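Local coordinates for In2-1 family protein, glutathione transferase lambda3 (Populus trichocarpa, PDB 4PQI) that binds glutathione and probably acts as a thiol transferase, a monomeric Lambda-class glutathione transferase of a terrestrial plant, at residues Lys54-Gln57 and Asp58-Leu62. Residues are numbered along the deposited sequence; the frame is centred on the assembly and turned at random.
With CA (calcium ion), chain E.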
loop_
_atom_site.group_PDB
_atom_site.type_symbol
_atom_site.label_atom_id
_atom_site.label_comp_id
_atom_site.label_asym_id
_atom_site.label_seq_id
_atom_site.Cartn_x
_atom_site.Cartn_y
_atom_site.Cartn_z
ATOM N N LYS A 54 9.549 0.172 -9.342
ATOM C CA LYS A 54 10.735 0.925 -9.742
ATOM C C LYS A 54 11.942 0.024 -10.053
ATOM O O LYS A 54 12.961 0.488 -10.583
ATOM C CB LYS A 54 11.073 2.009 -8.704
ATOM C CG LYS A 54 9.950 3.014 -8.467
ATOM C CD LYS A 54 10.391 4.207 -7.589
ATOM C CE LYS A 54 11.511 5.009 -8.234
ATOM N NZ LYS A 54 11.001 6.059 -9.171
ATOM N N GLY A 55 11.804 -1.265 -9.755
ATOM C CA GLY A 55 12.837 -2.244 -10.037
ATOM C C GLY A 55 13.900 -2.236 -8.965
ATOM O O GLY A 55 15.066 -2.479 -9.252
ATOM N N LEU A 56 13.499 -1.946 -7.730
ATOM C CA LEU A 56 14.447 -1.834 -6.616
ATOM C C LEU A 56 14.501 -3.066 -5.699
ATOM O O LEU A 56 14.861 -2.959 -4.530
ATOM C CB LEU A 56 14.141 -0.587 -5.783
ATOM C CG LEU A 56 14.096 0.735 -6.554
ATOM C CD1 LEU A 56 13.532 1.876 -5.697
ATOM C CD2 LEU A 56 15.480 1.088 -7.074
ATOM N N GLN A 57 14.168 -4.235 -6.231
ATOM C CA GLN A 57 14.100 -5.441 -5.406
ATOM C C GLN A 57 15.459 -5.913 -4.884
ATOM O O GLN A 57 15.575 -6.313 -3.721
ATOM C CB GLN A 57 13.383 -6.558 -6.147
ATOM C CG GLN A 57 11.917 -6.241 -6.417
ATOM C CD GLN A 57 11.337 -7.115 -7.513
ATOM O OE1 GLN A 57 11.469 -6.805 -8.692
ATOM N NE2 GLN A 57 10.712 -8.225 -7.128
ATOM N N ASP A 58 16.492 -5.844 -5.721
ATOM C CA ASP A 58 17.819 -6.219 -5.259
ATOM C C ASP A 58 18.415 -5.161 -4.342
ATOM O O ASP A 58 19.137 -5.492 -3.403
ATOM C CB ASP A 58 18.773 -6.497 -6.420
ATOM C CG ASP A 58 19.991 -7.280 -5.974
ATOM O OD1 ASP A 58 19.894 -8.526 -5.897
ATOM O OD2 ASP A 58 21.033 -6.656 -5.671
ATOM N N GLU A 59 18.115 -3.895 -4.629
ATOM C CA GLU A 59 18.599 -2.767 -3.829
ATOM C C GLU A 59 18.039 -2.742 -2.404
ATOM O O GLU A 59 18.761 -2.452 -1.440
ATOM C CB GLU A 59 18.253 -1.438 -4.521
ATOM C CG GLU A 59 19.042 -1.146 -5.793
ATOM C CD GLU A 59 18.498 -1.870 -7.016
ATOM O OE1 GLU A 59 17.477 -2.583 -6.887
ATOM O OE2 GLU A 59 19.088 -1.713 -8.108
ATOM N N ILE A 60 16.753 -3.049 -2.281
ATOM C CA ILE A 60 16.044 -2.945 -1.009
ATOM C C ILE A 60 15.677 -4.318 -0.463
ATOM O O ILE A 60 14.697 -4.929 -0.892
ATOM C CB ILE A 60 14.759 -2.110 -1.168
ATOM C CG1 ILE A 60 15.086 -0.712 -1.711
ATOM C CG2 ILE A 60 13.969 -2.038 0.163
ATOM C CD1 ILE A 60 13.848 0.102 -2.117
ATOM N N LYS A 61 16.461 -4.792 0.499
ATOM C CA LYS A 61 16.231 -6.098 1.094
ATOM C C LYS A 61 14.982 -6.063 1.974
ATOM O O LYS A 61 14.788 -5.124 2.746
ATOM C CB LYS A 61 17.445 -6.521 1.919
ATOM C CG LYS A 61 18.761 -6.587 1.141
ATOM C CD LYS A 61 18.632 -7.470 -0.096
ATOM C CE LYS A 61 19.957 -7.639 -0.838
ATOM N NZ LYS A 61 19.749 -8.374 -2.131
ATOM N N LEU A 62 14.121 -7.074 1.861
ATOM C CA LEU A 62 13.006 -7.199 2.806
ATOM C C LEU A 62 13.430 -7.884 4.125
ATOM O O LEU A 62 14.162 -8.874 4.124
ATOM C CB LEU A 62 11.857 -7.985 2.180
ATOM C CG LEU A 62 11.281 -7.426 0.887
ATOM C CD1 LEU A 62 10.158 -8.321 0.375
ATOM C CD2 LEU A 62 10.789 -6.007 1.110
HETATM CA CA CA E . 17.409 -2.922 -9.392
HETATM O O HOH W 1 16.557 -4.907 -8.582
HETATM O O HOH W 2 19.510 -4.547 -9.327
HETATM O O HOH W 3 16.952 -3.402 -11.803
HETATM O O HOH W 4 17.650 -0.566 -10.216
#
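G55 and E59 clasp one calcium ion from the two ends of a short turn. The carbonyl O of G55 lies 2.4 Å from the metal, and the E59 carboxylate chelates it through both oxygens, OE1 at 2.5 Å and OE2 at 2.4 Å. Four waters make up the rest of a seven-ligand shell; one of them also accepts a hydrogen bond from D58 N. The E59 chain, bent at its second torsion (chi2 81°), curls back toward L56, bringing OE1 within 3.1 Å of L56 CA and crossing the L56 side chain at about a right angle. G55 O and E59 OE1 are both acceptors; their closeness is explained by their sharing the cation as neighbouring ligands.

In the backbone, I60 N donates to L56 O (2.9 Å, 148° at the hydrogen). This bond closes the turn joining helix 42-54, closed by a Schellman motif at G55, whose phi is positive, to strand 60-64, an outermost strand of the thioredoxin-like glutathione transferase N-terminal domain. R51 of the helix bonds back to I60 O, and K61 pairs with T33 and L35 of the neighbouring parallel strand.

The apolar contact runs from I60 CD1 to L56 CB (3.7 Å) and, a little farther, to L56 CD1. Cutting I60 back to an alanine is likely to open a gap beside L56 and against T33 and L35. The Q57 amide is held by the N-terminal segment, NE2 bonding to V11 O and E13 OE2. On the exposed side, K61 NZ bonds weakly to D58 O and forms a long salt bridge with D58 OD1 (3.8 Å).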